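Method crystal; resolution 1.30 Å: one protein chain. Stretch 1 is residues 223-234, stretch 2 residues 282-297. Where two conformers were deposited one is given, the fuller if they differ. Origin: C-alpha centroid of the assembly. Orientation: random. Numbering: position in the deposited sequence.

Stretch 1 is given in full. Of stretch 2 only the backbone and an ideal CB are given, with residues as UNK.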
# COMPACT_ATOMS: atom_id res chain seq x y z
N PHE A 223 10.12 -14.43 -9.52
CA PHE A 223 9.49 -14.18 -10.79
C PHE A 223 10.52 -13.78 -11.86
O PHE A 223 10.25 -13.90 -13.04
CB PHE A 223 8.41 -13.09 -10.67
CG PHE A 223 7.19 -13.48 -9.87
CD1 PHE A 223 6.78 -14.79 -9.73
CD2 PHE A 223 6.43 -12.50 -9.27
CE1 PHE A 223 5.64 -15.10 -9.01
CE2 PHE A 223 5.29 -12.82 -8.54
CZ PHE A 223 4.91 -14.11 -8.41
N TYR A 224 11.71 -13.36 -11.43
CA TYR A 224 12.78 -13.05 -12.37
C TYR A 224 13.20 -14.30 -13.17
O TYR A 224 13.82 -14.16 -14.21
CB TYR A 224 13.99 -12.44 -11.64
CG TYR A 224 14.56 -13.33 -10.56
CD1 TYR A 224 15.45 -14.36 -10.87
CD2 TYR A 224 14.22 -13.14 -9.23
CE1 TYR A 224 15.97 -15.16 -9.87
CE2 TYR A 224 14.72 -13.94 -8.23
CZ TYR A 224 15.60 -14.95 -8.55
OH TYR A 224 16.11 -15.76 -7.55
N GLU A 225 12.83 -15.50 -12.72
CA GLU A 225 13.17 -16.73 -13.46
C GLU A 225 12.24 -16.94 -14.64
O GLU A 225 12.55 -17.72 -15.55
CB GLU A 225 13.09 -17.96 -12.54
CG GLU A 225 14.05 -17.93 -11.37
CD GLU A 225 13.96 -19.14 -10.44
OE1 GLU A 225 13.06 -19.98 -10.62
OE2 GLU A 225 14.80 -19.26 -9.52
N VAL A 226 11.10 -16.25 -14.63
CA VAL A 226 10.03 -16.52 -15.58
C VAL A 226 9.45 -15.25 -16.21
O VAL A 226 8.43 -15.30 -16.89
CB VAL A 226 8.91 -17.40 -14.93
CG1 VAL A 226 9.44 -18.78 -14.65
CG2 VAL A 226 8.39 -16.77 -13.65
N GLN A 227 10.10 -14.11 -15.95
CA GLN A 227 9.73 -12.81 -16.48
C GLN A 227 10.97 -12.04 -16.89
O GLN A 227 11.84 -11.81 -16.07
CB GLN A 227 9.00 -11.98 -15.42
CG GLN A 227 7.72 -12.60 -14.87
CD GLN A 227 6.54 -12.41 -15.79
OE1 GLN A 227 5.77 -11.46 -15.63
NE2 GLN A 227 6.35 -13.33 -16.73
N LYS A 228 11.02 -11.60 -18.13
CA LYS A 228 12.16 -10.82 -18.62
C LYS A 228 12.03 -9.31 -18.49
O LYS A 228 13.05 -8.61 -18.61
CB LYS A 228 12.45 -11.17 -20.08
CG LYS A 228 13.21 -12.49 -20.23
CD LYS A 228 13.36 -12.90 -21.69
CE LYS A 228 14.39 -14.04 -21.88
NZ LYS A 228 14.03 -15.27 -21.13
N TYR A 229 10.81 -8.82 -18.24
CA TYR A 229 10.53 -7.38 -18.31
C TYR A 229 9.84 -6.87 -17.06
O TYR A 229 8.90 -7.49 -16.56
CB TYR A 229 9.67 -7.07 -19.54
CG TYR A 229 10.29 -7.63 -20.80
CD1 TYR A 229 11.44 -7.06 -21.32
CD2 TYR A 229 9.76 -8.74 -21.43
CE1 TYR A 229 12.06 -7.59 -22.44
CE2 TYR A 229 10.36 -9.25 -22.57
CZ TYR A 229 11.51 -8.68 -23.05
OH TYR A 229 12.12 -9.20 -24.19
N LEU A 230 10.29 -5.72 -16.57
CA LEU A 230 9.64 -4.96 -15.50
C LEU A 230 9.49 -3.52 -15.94
O LEU A 230 10.46 -2.93 -16.44
CB LEU A 230 10.51 -4.99 -14.22
CG LEU A 230 10.14 -4.02 -13.09
CD1 LEU A 230 8.72 -4.29 -12.56
CD2 LEU A 230 11.10 -4.07 -11.92
N THR A 231 8.29 -2.97 -15.77
CA THR A 231 8.09 -1.54 -15.90
C THR A 231 7.66 -0.99 -14.58
O THR A 231 6.77 -1.54 -13.91
CB THR A 231 7.03 -1.20 -16.95
OG1 THR A 231 7.52 -1.66 -18.21
CG2 THR A 231 6.78 0.32 -17.04
N LEU A 232 8.29 0.12 -14.19
CA LEU A 232 7.91 0.83 -12.98
C LEU A 232 6.67 1.67 -13.30
O LEU A 232 6.72 2.90 -13.36
CB LEU A 232 9.08 1.66 -12.47
CG LEU A 232 10.36 0.88 -12.17
CD1 LEU A 232 11.41 1.78 -11.51
CD2 LEU A 232 10.10 -0.36 -11.31
N THR A 233 5.56 1.00 -13.55
CA THR A 233 4.32 1.69 -13.91
C THR A 233 3.78 2.53 -12.76
O THR A 233 3.10 3.52 -13.00
CB THR A 233 3.24 0.67 -14.27
OG1 THR A 233 3.29 -0.38 -13.31
CG2 THR A 233 3.44 0.08 -15.65
N ARG A 234 4.07 2.13 -11.53
CA ARG A 234 3.51 2.78 -10.36
C ARG A 234 2.00 3.01 -10.55
O ARG A 234 1.44 4.05 -10.18
CB ARG A 234 4.26 4.07 -10.01
CG ARG A 234 5.72 3.82 -9.67
CD ARG A 234 6.38 5.03 -9.04
NE ARG A 234 7.79 4.76 -8.75
CZ ARG A 234 8.79 5.02 -9.58
NH1 ARG A 234 8.57 5.58 -10.76
NH2 ARG A 234 10.03 4.72 -9.23
N UNK A 282 16.34 -4.11 -3.68
CA UNK A 282 15.57 -5.04 -4.49
C UNK A 282 15.72 -4.74 -5.97
O UNK A 282 15.88 -5.64 -6.78
CB UNK A 282 14.09 -5.00 -4.09
N UNK A 283 15.61 -3.47 -6.31
CA UNK A 283 15.79 -3.08 -7.70
C UNK A 283 17.21 -3.37 -8.20
O UNK A 283 17.38 -3.82 -9.34
CB UNK A 283 15.47 -1.59 -7.87
N UNK A 284 18.21 -3.15 -7.35
CA UNK A 284 19.57 -3.54 -7.69
C UNK A 284 19.62 -5.02 -8.05
O UNK A 284 20.21 -5.42 -9.07
CB UNK A 284 20.52 -3.24 -6.53
N UNK A 285 19.01 -5.84 -7.20
CA UNK A 285 18.99 -7.28 -7.37
C UNK A 285 18.24 -7.67 -8.63
O UNK A 285 18.70 -8.51 -9.40
CB UNK A 285 18.36 -7.95 -6.15
N UNK A 286 17.09 -7.06 -8.85
CA UNK A 286 16.30 -7.35 -10.04
C UNK A 286 17.11 -7.10 -11.32
O UNK A 286 17.13 -7.91 -12.25
CB UNK A 286 15.03 -6.50 -10.05
N UNK A 287 17.80 -5.97 -11.38
CA UNK A 287 18.59 -5.66 -12.55
C UNK A 287 19.70 -6.70 -12.76
O UNK A 287 19.97 -7.10 -13.89
CB UNK A 287 19.19 -4.26 -12.42
N UNK A 288 20.31 -7.18 -11.68
CA UNK A 288 21.40 -8.15 -11.80
C UNK A 288 20.92 -9.52 -12.22
O UNK A 288 21.71 -10.35 -12.68
CB UNK A 288 22.15 -8.26 -10.47
N UNK A 289 19.62 -9.80 -12.14
CA UNK A 289 19.08 -11.05 -12.66
C UNK A 289 18.94 -11.00 -14.18
O UNK A 289 18.60 -12.03 -14.80
CB UNK A 289 17.73 -11.35 -12.02
N UNK A 290 19.16 -9.85 -14.79
CA UNK A 290 19.04 -9.69 -16.22
C UNK A 290 17.64 -9.35 -16.71
O UNK A 290 17.38 -9.39 -17.92
CB UNK A 290 19.51 -10.97 -16.91
N UNK A 291 16.74 -9.00 -15.80
CA UNK A 291 15.48 -8.40 -16.19
C UNK A 291 15.75 -7.01 -16.74
O UNK A 291 16.60 -6.29 -16.23
CB UNK A 291 14.51 -8.35 -15.01
N UNK A 292 14.98 -6.62 -17.74
CA UNK A 292 15.09 -5.28 -18.30
C UNK A 292 14.06 -4.40 -17.60
O UNK A 292 12.88 -4.71 -17.61
CB UNK A 292 14.88 -5.29 -19.82
N UNK A 293 14.52 -3.29 -17.03
CA UNK A 293 13.65 -2.39 -16.27
C UNK A 293 13.41 -1.10 -17.06
O UNK A 293 14.33 -0.39 -17.47
CB UNK A 293 14.26 -2.07 -14.90
N UNK A 294 12.14 -0.82 -17.26
CA UNK A 294 11.71 0.36 -17.98
C UNK A 294 11.07 1.34 -17.01
O UNK A 294 10.25 0.96 -16.19
CB UNK A 294 10.74 -0.01 -19.10
N UNK A 295 11.47 2.61 -17.10
CA UNK A 295 10.84 3.68 -16.34
C UNK A 295 9.97 4.51 -17.27
O UNK A 295 10.26 4.62 -18.46
CB UNK A 295 11.89 4.56 -15.65
N UNK A 296 8.92 5.07 -16.72
CA UNK A 296 8.07 6.02 -17.43
C UNK A 296 8.38 7.46 -17.05
O UNK A 296 8.57 7.76 -15.87
CB UNK A 296 6.60 5.72 -17.15
N UNK A 297 8.40 8.36 -18.03
CA UNK A 297 8.50 9.78 -17.72
C UNK A 297 7.18 10.22 -17.13
O UNK A 297 6.16 9.53 -17.30
CB UNK A 297 8.86 10.61 -18.96

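Positions 282 to 288 have helical backbone angles, and 292 to 295 run parallel to the strand of stretch 1. At 282, 284, 285, 287 and 288 the ideal CB has nothing of stretch 1 within 5.5 Å, so stretch 1 sets no preference; the residues are Ala282, Asp284, Glu285, Lys287 and Lys288.

Position 283 points toward stretch 1 from a distance, facing the methyls of Leu230 and Leu232. A long apolar chain would bridge the gap. It is Leu283, whose CD2 lies 4.1 Å from Leu230 CD2.

Position 286 points sideways, its ideal CB 5.0 Å from Leu230 CD2; a branched or medium apolar residue suits. Ile286 sets CG2 4.1 Å from Leu230 CD2.

At 289 the ideal CB is 3.9 Å from Tyr224 CB and points toward it, leaving room for a small side chain such as Ala, Ser, Thr or Val. Thr289 (chi1 p) lays CG2 over the Tyr224 ring face, 3.9 Å from the centroid and 22° off the normal, while OG1 donates to Ile286 O at 2.7 Å.

Position 290 has phi/psi of 87/12, where a CB would jam against the preceding carbonyl O. This calls for glycine: Gly290.

Position 291 points sideways, its ideal CB 3.9 Å from Lys228 O, but a long flexible apolar chain could turn back to stretch 1. Met291 does so: SD is 3.7 Å from Tyr224 CB, and CE is 3.4 Å from Gln227 O.

At 292, N donates to Lys228 O (2.9 Å) and O accepts from Leu230 N (3.0 Å). CB lies 4.2 Å from Tyr229 CD1, so a long polar or apolar chain could run beside the ring. Gln292, extended (t, t), brings OE1 to the ring edge, 3.6 Å from Tyr229 CE1.

Position 293 joins the face of Leu230 and Leu232, favouring a beta-branched or other apolar residue. Val293 puts CG2 4.2 Å from Leu230 CD2 and CG1 4.1 Å from Leu232 CG.

At 294, N donates to Leu230 O (2.8 Å) and O accepts from Leu232 N (2.9 Å). CB shares a face with Thr231, so Thr, Ser or Val would fit. Thr294 (chi1 m) packs there against the Thr231 side chain, its CB 3.7 Å from Thr231 OG1.

Position 295 approaches Leu232 CD1, with Arg234 beyond; a long acidic chain is plausible. Glu295 rests CG 4.1 Å from Leu232 CD1, and a water links OE2 to Arg234 NH2.

Position 296 points toward Thr231 and Thr233, inviting an apolar chain. Leu296 places CD2 3.9 Å from Thr231 CG2.

Position 297 is out of reach; Thr297 caps the following helix.

Stretch 2 282-297: ALDEIKKTGMQVTELT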
# COMPACT_ATOMS: atom_id res chain seq x y z
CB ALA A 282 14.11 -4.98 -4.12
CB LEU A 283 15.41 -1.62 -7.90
CG LEU A 283 13.91 -1.40 -8.03
CD1 LEU A 283 13.60 0.07 -7.87
CD2 LEU A 283 13.43 -1.93 -9.39
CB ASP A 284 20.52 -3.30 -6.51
CG ASP A 284 20.74 -1.83 -6.18
OD1 ASP A 284 20.64 -0.99 -7.09
OD2 ASP A 284 21.07 -1.54 -5.00
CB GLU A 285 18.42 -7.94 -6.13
CG GLU A 285 19.35 -7.76 -4.94
CD GLU A 285 18.73 -8.10 -3.62
OE1 GLU A 285 17.52 -8.38 -3.56
OE2 GLU A 285 19.48 -8.08 -2.61
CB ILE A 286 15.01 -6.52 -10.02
CG1 ILE A 286 14.09 -7.07 -8.92
CG2 ILE A 286 14.31 -6.54 -11.37
CD1 ILE A 286 12.90 -6.15 -8.56
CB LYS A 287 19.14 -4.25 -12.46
CG LYS A 287 18.03 -3.20 -12.60
CD LYS A 287 18.49 -1.80 -12.30
CE LYS A 287 17.33 -0.84 -12.40
NZ LYS A 287 17.71 0.54 -12.01
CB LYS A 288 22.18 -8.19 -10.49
CG LYS A 288 22.97 -6.88 -10.30
CD LYS A 288 23.97 -6.86 -9.14
CE LYS A 288 25.42 -7.20 -9.57
NZ LYS A 288 26.02 -6.33 -10.63
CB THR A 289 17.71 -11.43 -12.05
OG1 THR A 289 16.68 -10.56 -12.55
CG2 THR A 289 17.77 -11.44 -10.56
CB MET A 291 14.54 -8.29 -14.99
CG MET A 291 14.03 -9.61 -14.51
SD MET A 291 12.67 -9.47 -13.34
CE MET A 291 11.34 -8.88 -14.38
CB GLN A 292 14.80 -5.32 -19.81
CG GLN A 292 14.79 -3.93 -20.49
CD GLN A 292 14.44 -3.95 -21.99
OE1 GLN A 292 14.55 -4.97 -22.66
NE2 GLN A 292 14.02 -2.80 -22.50
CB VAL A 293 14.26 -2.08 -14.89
CG1 VAL A 293 13.33 -1.21 -14.06
CG2 VAL A 293 14.59 -3.35 -14.15
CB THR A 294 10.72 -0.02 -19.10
OG1 THR A 294 11.36 -0.92 -20.02
CG2 THR A 294 10.26 1.23 -19.85
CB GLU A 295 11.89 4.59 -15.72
CG GLU A 295 12.76 3.90 -14.69
CD GLU A 295 13.75 4.84 -14.04
OE1 GLU A 295 14.19 5.79 -14.72
OE2 GLU A 295 14.09 4.62 -12.86
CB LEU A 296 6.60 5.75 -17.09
CG LEU A 296 6.10 4.31 -17.21
CD1 LEU A 296 4.65 4.19 -16.80
CD2 LEU A 296 6.28 3.82 -18.64
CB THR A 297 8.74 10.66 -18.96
OG1 THR A 297 7.58 10.59 -19.79
CG2 THR A 297 9.99 10.23 -19.72
O HOH W 1 16.69 -13.89 -14.87
O HOH W 2 15.51 -9.17 -19.99
O HOH W 3 8.39 4.97 -13.88
O HOH W 4 12.39 5.21 -10.63
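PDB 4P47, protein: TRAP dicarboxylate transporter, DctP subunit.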